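Local coordinates for ORF131 protein (Ralstonia metallidurans, PDB 2WTP) that binds copper and is probably part of the heavy-metal resistance of the bacterium, at residues 52-66 against 79-93. Sequence-based numbering, arbitrary orientation.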
ATOM      1  N   GLY A  52       1.901 -16.508  -2.864  1.00  8.79           N
ATOM      2  CA  GLY A  52       2.473 -16.478  -1.474  1.00  8.17           C
ATOM      3  C   GLY A  52       1.815 -17.468  -0.607  1.00  8.30           C
ATOM      4  O   GLY A  52       1.266 -18.468  -1.001  1.00 10.02           O
ATOM      5  N   ASP A  53       1.915 -17.199   0.697  1.00  8.19           N
ATOM      6  CA  ASP A  53       1.575 -18.177   1.732  1.00  8.70           C
ATOM      7  C   ASP A  53       0.840 -17.530   2.871  1.00  8.63           C
ATOM      8  O   ASP A  53       1.204 -16.406   3.282  1.00  8.24           O
ATOM      9  CB  ASP A  53       2.936 -18.785   2.284  1.00  8.87           C
ATOM     10  CG  ASP A  53       3.696 -19.540   1.177  1.00 12.80           C
ATOM     11  OD1 ASP A  53       3.137 -20.620   0.873  1.00 15.47           O
ATOM     12  OD2 ASP A  53       4.719 -19.065   0.699  1.00 14.75           O
ATOM     13  N   PRO A  54      -0.094 -18.175   3.492  1.00  9.81           N
ATOM     14  CA  PRO A  54      -0.664 -17.671   4.751  1.00  8.96           C
ATOM     15  C   PRO A  54       0.384 -17.401   5.810  1.00 10.22           C
ATOM     16  O   PRO A  54       1.474 -18.097   5.861  1.00 11.10           O
ATOM     17  CB  PRO A  54      -1.555 -18.826   5.230  1.00 13.15           C
ATOM     18  CG  PRO A  54      -1.852 -19.610   3.983  1.00 18.29           C
ATOM     19  CD  PRO A  54      -0.684 -19.453   3.070  1.00 12.02           C
ATOM     20  N   ALA A  55       0.175 -16.352   6.598  1.00 10.92           N
ATOM     21  CA  ALA A  55       1.121 -15.961   7.621  1.00  9.05           C
ATOM     22  C   ALA A  55       0.407 -15.679   8.908  1.00  9.99           C
ATOM     23  O   ALA A  55      -0.805 -15.524   8.905  1.00 13.05           O
ATOM     24  CB  ALA A  55       1.786 -14.611   7.162  1.00 10.14           C
ATOM     25  N   GLY A  56       1.204 -15.607   9.989  1.00 12.19           N
ATOM     26  CA  GLY A  56       0.621 -15.128  11.257  1.00 12.39           C
ATOM     27  C   GLY A  56       0.731 -13.617  11.443  1.00 10.24           C
ATOM     28  O   GLY A  56       1.722 -13.011  11.014  1.00 10.39           O
ATOM     29  N   GLN A  57      -0.301 -13.007  12.047  1.00 12.03           N
ATOM     30  CA  GLN A  57      -0.230 -11.610  12.363  1.00 10.88           C
ATOM     31  C   GLN A  57       0.966 -11.180  13.151  1.00 11.19           C
ATOM     32  O   GLN A  57       1.443 -10.015  12.944  1.00 11.50           O
ATOM     33  CB  GLN A  57      -1.546 -11.224  13.061  1.00 18.19           C
ATOM     34  CG  GLN A  57      -1.635  -9.785  13.492  1.00 28.93           C
ATOM     35  CD  GLN A  57      -2.749  -9.549  14.519  1.00 35.36           C
ATOM     36  OE1 GLN A  57      -3.665 -10.415  14.733  1.00 25.34           O
ATOM     37  NE2 GLN A  57      -2.644  -8.377  15.198  1.00 32.77           N
ATOM     38  N   SER A  58       1.530 -12.094  13.964  1.00 10.52           N
ATOM     39  CA  SER A  58       2.688 -11.684  14.743  1.00 11.63           C
ATOM     40  C   SER A  58       3.945 -11.441  13.928  1.00 11.01           C
ATOM     41  O   SER A  58       4.919 -10.888  14.432  1.00 12.68           O
ATOM     42  CB  SER A  58       2.944 -12.752  15.832  1.00 14.42           C
ATOM     43  OG  SER A  58       3.367 -13.931  15.201  1.00 19.37           O
ATOM     44  N   GLN A  59       3.951 -11.831  12.648  1.00  8.62           N
ATOM     45  CA  GLN A  59       5.088 -11.581  11.766  1.00  7.89           C
ATOM     46  C   GLN A  59       4.828 -10.445  10.763  1.00  7.74           C
ATOM     47  O   GLN A  59       5.696 -10.172   9.958  1.00 10.34           O
ATOM     48  CB  GLN A  59       5.434 -12.901  11.028  1.00 10.04           C
ATOM     49  CG  GLN A  59       6.111 -13.880  12.027  1.00  9.70           C
ATOM     50  CD  GLN A  59       7.467 -13.418  12.518  1.00  8.98           C
ATOM     51  OE1 GLN A  59       8.328 -13.118  11.682  1.00 11.58           O
ATOM     52  NE2 GLN A  59       7.660 -13.398  13.827  1.00 11.64           N
ATOM     53  N   ALA A  60       3.635  -9.869  10.817  1.00  8.10           N
ATOM     54  CA  ALA A  60       3.344  -8.817   9.834  1.00  7.96           C
ATOM     55  C   ALA A  60       3.989  -7.510  10.231  1.00  9.49           C
ATOM     56  O   ALA A  60       4.024  -7.132  11.400  1.00  9.44           O
ATOM     57  CB  ALA A  60       1.810  -8.643   9.780  1.00  9.35           C
ATOM     58  N   SER A  61       4.390  -6.747   9.203  1.00  8.76           N
ATOM     59  CA  SER A  61       5.061  -5.472   9.438  1.00  8.25           C
ATOM     60  C   SER A  61       4.055  -4.320   9.419  1.00  8.44           C
ATOM     61  O   SER A  61       4.403  -3.202   9.788  1.00  8.55           O
ATOM     62  CB  SER A  61       6.128  -5.159   8.398  1.00  8.73           C
ATOM     63  OG  SER A  61       5.713  -5.456   7.113  1.00 10.81           O
ATOM     64  N   ARG A  62       2.812  -4.542   9.005  1.00  8.22           N
ATOM     65  CA  ARG A  62       1.744  -3.526   9.098  1.00  8.60           C
ATOM     66  C   ARG A  62       0.371  -4.218   9.025  1.00  8.66           C
ATOM     67  O   ARG A  62       0.336  -5.379   8.578  1.00  8.52           O
ATOM     68  CB  ARG A  62       1.837  -2.464   8.027  1.00  8.60           C
ATOM     69  CG  ARG A  62       1.770  -3.063   6.599  1.00  8.61           C
ATOM     70  CD  ARG A  62       1.660  -1.939   5.483  1.00 10.18           C
ATOM     71  NE  ARG A  62       1.995  -2.531   4.190  1.00  9.59           N
ATOM     72  CZ  ARG A  62       1.646  -1.979   3.050  1.00 10.20           C
ATOM     73  NH1 ARG A  62       0.841  -0.947   3.018  1.00  9.71           N
ATOM     74  NH2 ARG A  62       2.123  -2.523   1.942  1.00 10.79           N
ATOM     75  N   ILE A  63      -0.670  -3.516   9.418  1.00  9.04           N
ATOM     76  CA  ILE A  63      -2.054  -4.055   9.287  1.00  9.28           C
ATOM     77  C   ILE A  63      -2.762  -3.063   8.384  1.00 10.91           C
ATOM     78  O   ILE A  63      -2.769  -1.797   8.628  1.00 11.79           O
ATOM     79  CB  ILE A  63      -2.746  -4.046  10.647  1.00  9.73           C
ATOM     80  CG1 ILE A  63      -2.059  -4.992  11.563  1.00 12.78           C
ATOM     81  CG2 ILE A  63      -4.179  -4.522  10.499  1.00 13.31           C
ATOM     82  CD1 ILE A  63      -2.549  -4.905  13.039  1.00 19.54           C
ATOM     83  N   ILE A  64      -3.335  -3.580   7.273  1.00 11.69           N
ATOM     84  CA  ILE A  64      -4.052  -2.706   6.307  1.00 12.17           C
ATOM     85  C   ILE A  64      -5.551  -2.928   6.604  1.00  9.98           C
ATOM     86  O   ILE A  64      -6.048  -4.055   6.604  1.00 12.23           O
ATOM     87  CB  ILE A  64      -3.738  -3.164   4.872  1.00 10.43           C
ATOM     88  CG1 ILE A  64      -2.277  -2.832   4.543  1.00 10.16           C
ATOM     89  CG2 ILE A  64      -4.626  -2.365   3.882  1.00 16.00           C
ATOM     90  CD1 ILE A  64      -1.860  -3.284   3.170  1.00 16.07           C
ATOM     91  N   ASP A  65      -6.280  -1.845   6.884  1.00 15.81           N
ATOM     92  CA  ASP A  65      -7.727  -1.913   7.064  0.50 16.45           C
ATOM     93  C   ASP A  65      -8.410  -2.071   5.679  1.00 14.77           C
ATOM     94  O   ASP A  65      -8.163  -1.323   4.743  1.00 20.91           O
ATOM     95  CB  ASP A  65      -8.192  -0.574   7.719  0.50 23.62           C
ATOM     96  CG  ASP A  65      -9.532  -0.683   8.413  0.50 43.32           C
ATOM     97  OD1 ASP A  65     -10.085  -1.793   8.494  0.50 35.04           O
ATOM     98  OD2 ASP A  65     -10.035   0.362   8.882  0.50 53.97           O
ATOM     99  N   VAL A  66      -9.264  -3.066   5.556  1.00 12.65           N
ATOM    100  CA  VAL A  66      -9.996  -3.301   4.305  1.00 13.65           C
ATOM    101  C   VAL A  66     -11.395  -2.659   4.445  1.00 16.47           C
ATOM    102  O   VAL A  66     -12.195  -3.087   5.246  1.00 22.15           O
ATOM    103  CB  VAL A  66     -10.081  -4.857   4.091  1.00 19.95           C
ATOM    104  CG1 VAL A  66     -11.063  -5.236   2.926  1.00 23.92           C
ATOM    105  CG2 VAL A  66      -8.657  -5.449   3.822  1.00 18.97           C
ATOM    106  N   GLU A  79       6.906  -9.348   1.353  1.00  7.31           N
ATOM    107  CA  GLU A  79       6.361  -8.633   2.551  1.00  7.26           C
ATOM    108  C   GLU A  79       5.323  -9.434   3.276  1.00  7.03           C
ATOM    109  O   GLU A  79       4.530 -10.178   2.591  1.00  7.42           O
ATOM    110  CB  GLU A  79       5.719  -7.343   2.035  1.00  8.67           C
ATOM    111  CG  GLU A  79       5.374  -6.255   3.138  1.00  9.68           C
ATOM    112  CD  GLU A  79       4.706  -4.961   2.581  1.00 12.59           C
ATOM    113  OE1 GLU A  79       4.596  -4.802   1.393  1.00 12.94           O
ATOM    114  OE2 GLU A  79       4.252  -4.159   3.431  1.00 14.27           O
ATOM    115  N   THR A  80       5.265  -9.366   4.601  1.00  8.17           N
ATOM    116  CA  THR A  80       4.235 -10.042   5.368  1.00  7.72           C
ATOM    117  C   THR A  80       3.316  -8.936   5.890  1.00  8.51           C
ATOM    118  O   THR A  80       3.721  -8.032   6.602  1.00  9.84           O
ATOM    119  CB  THR A  80       4.775 -10.855   6.563  1.00 10.30           C
ATOM    120  OG1 THR A  80       5.653 -11.864   6.044  1.00 10.80           O
ATOM    121  CG2 THR A  80       3.611 -11.550   7.296  1.00 11.53           C
ATOM    122  N   VAL A  81       2.052  -9.008   5.474  1.00  8.72           N
ATOM    123  CA  VAL A  81       1.043  -7.933   5.701  1.00  9.02           C
ATOM    124  C   VAL A  81      -0.152  -8.551   6.313  1.00  8.54           C
ATOM    125  O   VAL A  81      -0.611  -9.652   5.859  1.00 10.86           O
ATOM    126  CB  VAL A  81       0.630  -7.296   4.325  1.00 10.50           C
ATOM    127  CG1 VAL A  81      -0.378  -6.206   4.566  1.00 13.43           C
ATOM    128  CG2 VAL A  81       1.871  -6.692   3.618  1.00 11.74           C
ATOM    129  N   ALA A  82      -0.709  -7.891   7.310  1.00  8.04           N
ATOM    130  CA  ALA A  82      -1.984  -8.344   7.861  1.00 10.77           C
ATOM    131  C   ALA A  82      -3.089  -7.455   7.370  1.00  9.45           C
ATOM    132  O   ALA A  82      -2.872  -6.236   7.083  1.00 12.01           O
ATOM    133  CB  ALA A  82      -1.903  -8.293   9.423  1.00 10.58           C
ATOM    134  N   PHE A  83      -4.228  -8.083   7.073  1.00  9.19           N
ATOM    135  CA  PHE A  83      -5.375  -7.347   6.572  1.00  9.49           C
ATOM    136  C   PHE A  83      -6.503  -7.469   7.570  1.00 10.52           C
ATOM    137  O   PHE A  83      -6.770  -8.578   8.074  1.00 13.16           O
ATOM    138  CB  PHE A  83      -5.811  -7.970   5.248  1.00  9.31           C
ATOM    139  CG  PHE A  83      -4.797  -7.785   4.115  1.00  9.82           C
ATOM    140  CD1 PHE A  83      -4.835  -6.667   3.303  1.00  8.77           C
ATOM    141  CD2 PHE A  83      -3.738  -8.711   3.954  1.00  9.88           C
ATOM    142  CE1 PHE A  83      -3.886  -6.530   2.234  1.00  8.20           C
ATOM    143  CE2 PHE A  83      -2.798  -8.572   2.953  1.00  8.86           C
ATOM    144  CZ  PHE A  83      -2.860  -7.453   2.089  1.00  9.89           C
ATOM    145  N   ARG A  84      -7.137  -6.367   7.849  1.00 10.23           N
ATOM    146  CA  ARG A  84      -8.161  -6.279   8.914  0.60 10.74           C
ATOM    147  C   ARG A  84      -9.520  -5.928   8.336  1.00 12.04           C
ATOM    148  O   ARG A  84      -9.620  -4.974   7.572  1.00 14.21           O
ATOM    149  CB  ARG A  84      -7.705  -5.194   9.925  0.60 15.78           C
ATOM    150  CG  ARG A  84      -8.819  -4.637  10.879  0.60 20.55           C
ATOM    151  CD  ARG A  84      -8.244  -3.841  12.218  0.60 25.24           C
ATOM    152  NE  ARG A  84      -8.852  -4.481  13.449  0.60 19.22           N
ATOM    153  CZ  ARG A  84      -8.215  -5.254  14.297  0.60 25.11           C
ATOM    154  NH1 ARG A  84      -6.909  -5.373  14.200  0.60 26.04           N
ATOM    155  NH2 ARG A  84      -8.851  -5.873  15.295  0.60 29.08           N
ATOM    156  N   ALA A  85     -10.545  -6.673   8.755  1.00 10.85           N
ATOM    157  CA  ALA A  85     -11.942  -6.258   8.535  1.00 12.07           C
ATOM    158  C   ALA A  85     -12.608  -6.318   9.897  1.00 11.96           C
ATOM    159  O   ALA A  85     -12.721  -7.379  10.484  1.00 15.47           O
ATOM    160  CB  ALA A  85     -12.628  -7.269   7.580  1.00 16.53           C
ATOM    161  N   GLY A  86     -12.970  -5.154  10.422  1.00 16.97           N
ATOM    162  CA  GLY A  86     -13.419  -5.085  11.827  1.00 17.46           C
ATOM    163  C   GLY A  86     -12.340  -5.551  12.797  1.00 15.89           C
ATOM    164  O   GLY A  86     -11.233  -5.018  12.792  1.00 22.53           O
ATOM    165  N   GLU A  87     -12.563  -6.637  13.521  1.00 19.97           N
ATOM    166  CA  GLU A  87     -11.495  -7.165  14.343  1.00 21.03           C
ATOM    167  C   GLU A  87     -11.020  -8.482  13.821  1.00 23.53           C
ATOM    168  O   GLU A  87     -10.165  -9.121  14.440  1.00 25.61           O
ATOM    169  CB  GLU A  87     -11.953  -7.290  15.837  1.00 25.53           C
ATOM    170  CG  GLU A  87     -12.509  -5.951  16.385  1.00 23.38           C
ATOM    171  CD  GLU A  87     -11.490  -4.796  16.354  1.00 20.03           C
ATOM    172  OE1 GLU A  87     -10.278  -5.134  16.509  1.00 33.07           O
ATOM    173  OE2 GLU A  87     -11.860  -3.634  16.110  1.00 31.79           O
ATOM    174  N   LYS A  88     -11.483  -8.880  12.641  1.00 17.99           N
ATOM    175  CA  LYS A  88     -10.919 -10.090  12.045  1.00 15.61           C
ATOM    176  C   LYS A  88      -9.639  -9.706  11.255  1.00 16.38           C
ATOM    177  O   LYS A  88      -9.661  -8.765  10.462  1.00 13.06           O
ATOM    178  CB  LYS A  88     -11.835 -10.743  11.082  1.00 19.46           C
ATOM    179  CG  LYS A  88     -11.382 -12.093  10.695  1.00 30.42           C
ATOM    180  CD  LYS A  88     -12.398 -12.671   9.784  1.00 31.85           C
ATOM    181  CE  LYS A  88     -12.240 -14.189   9.564  1.00 43.96           C
ATOM    182  NZ  LYS A  88     -10.940 -14.710  10.003  1.00 40.50           N
ATOM    183  N   ILE A  89      -8.538 -10.392  11.558  1.00 17.40           N
ATOM    184  CA  ILE A  89      -7.240 -10.119  10.933  1.00 13.61           C
ATOM    185  C   ILE A  89      -6.744 -11.388  10.289  1.00 13.05           C
ATOM    186  O   ILE A  89      -6.666 -12.483  10.928  1.00 18.02           O
ATOM    187  CB  ILE A  89      -6.249  -9.518  11.976  1.00 14.01           C
ATOM    188  CG1 ILE A  89      -6.800  -8.209  12.497  1.00 17.62           C
ATOM    189  CG2 ILE A  89      -4.874  -9.392  11.315  1.00 15.40           C
ATOM    190  CD1 ILE A  89      -6.071  -7.652  13.699  1.00 20.75           C
ATOM    191  N   VAL A  90      -6.341 -11.289   9.020  1.00 12.82           N
ATOM    192  CA  VAL A  90      -5.739 -12.427   8.300  1.00 12.83           C
ATOM    193  C   VAL A  90      -4.435 -11.925   7.665  1.00 10.08           C
ATOM    194  O   VAL A  90      -4.462 -10.879   6.985  1.00 11.38           O
ATOM    195  CB  VAL A  90      -6.698 -12.987   7.217  1.00 13.19           C
ATOM    196  CG1 VAL A  90      -6.032 -14.102   6.433  1.00 12.62           C
ATOM    197  CG2 VAL A  90      -7.975 -13.539   7.908  1.00 17.39           C
ATOM    198  N   ALA A  91      -3.331 -12.650   7.804  1.00 10.01           N
ATOM    199  CA  ALA A  91      -2.038 -12.206   7.263  1.00  9.64           C
ATOM    200  C   ALA A  91      -1.496 -13.082   6.153  1.00  8.04           C
ATOM    201  O   ALA A  91      -1.954 -14.235   5.985  1.00  8.65           O
ATOM    202  CB  ALA A  91      -1.002 -12.166   8.414  1.00 11.62           C
ATOM    203  N   TRP A  92      -0.651 -12.508   5.319  1.00  7.97           N
ATOM    204  CA  TRP A  92      -0.110 -13.178   4.128  1.00  7.50           C
ATOM    205  C   TRP A  92       1.310 -12.770   3.936  1.00  7.19           C
ATOM    206  O   TRP A  92       1.636 -11.572   4.098  1.00  8.91           O
ATOM    207  CB  TRP A  92      -1.024 -12.723   2.946  1.00  9.17           C
ATOM    208  CG  TRP A  92      -0.744 -13.511   1.736  1.00  7.62           C
ATOM    209  CD1 TRP A  92       0.063 -13.145   0.698  1.00  7.24           C
ATOM    210  CD2 TRP A  92      -1.372 -14.771   1.366  1.00  8.55           C
ATOM    211  NE1 TRP A  92       0.024 -14.136  -0.336  1.00  7.73           N
ATOM    212  CE2 TRP A  92      -0.837 -15.127   0.088  1.00  7.44           C
ATOM    213  CE3 TRP A  92      -2.295 -15.635   1.995  1.00 10.69           C
ATOM    214  CZ2 TRP A  92      -1.294 -16.306  -0.586  1.00  9.38           C
ATOM    215  CZ3 TRP A  92      -2.651 -16.818   1.341  1.00 10.26           C
ATOM    216  CH2 TRP A  92      -2.111 -17.133   0.079  1.00 11.81           C
ATOM    217  N   THR A  93       2.156 -13.698   3.465  1.00  7.16           N
ATOM    218  CA  THR A  93       3.486 -13.390   3.003  1.00  7.45           C
ATOM    219  C   THR A  93       3.520 -13.502   1.500  1.00  7.02           C
ATOM    220  O   THR A  93       3.329 -14.587   0.943  1.00  8.21           O
ATOM    221  CB  THR A  93       4.568 -14.319   3.602  1.00  8.06           C
ATOM    222  OG1 THR A  93       4.503 -14.220   5.050  1.00 10.78           O
ATOM    223  CG2 THR A  93       5.995 -13.914   3.121  1.00  9.21           C
TER
HETATM  224  O   HOH W   1      -3.411 -15.015   9.548  1.00 17.13           O
HETATM  225  O   HOH W   2      -4.851 -12.919  13.177  1.00 31.97           O
HETATM  226  O   HOH W   3       7.198  -7.631   5.978  1.00 11.97           O
HETATM  227  O   HOH W   4     -12.362  -2.656   8.950  1.00 41.21           O
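Glu-79 OE2 is gripped by two nitrogens of Arg-62, NE at 2.9 Å and NH2 at 3.1 Å from OE2, and by the hydroxyl of Tyr-72 of the second subunit. Both nitrogens meet OE2 on its syn side, tilted slightly to the same side of the carboxylate plane, with the two planar groups only 10° apart. Extended chains carry the charges to each other: Glu-79 sets CG opposite its backbone N (chi1 -166°) and runs on straight. Arginine suits this buried place because NH2 can also donate to Asn-74 O, while Ile-64 CD1 covers one guanidinium face.

Beyond the salt bridge, strand 63-65 runs parallel to 80-85. Ile-64 N donates to Ala-82 O at 2.7 Å, and Ile-64 O accepts from Arg-84 N at 2.8 Å. On one face Ile-64 CD1 packs against Val-81 CG1 at 3.6 Å and lies near Phe-83 CE1, while Val-66 CG2 meets the edge of that ring. On the other, Ala-60, in the loop before strand 63-65, brings CB to 3.7 Å from Ala-82 CB; methyl side chains let the loop close on the strand.

At the far edge, Asp-53 and Thr-93 form an antiparallel hydrogen-bonded pair. Trp-92 turns one indole face to the backbone, Asp-53 N standing 3.4 Å above the ring plane, toward its rim; side-chain-free Gly-52 permits this closeness.

Hairpin 80-93 is thus flanked by both strands of 52-66, completing a four-stranded mixed sheet ordered 52-55, 88-94, 80-85, 63-65.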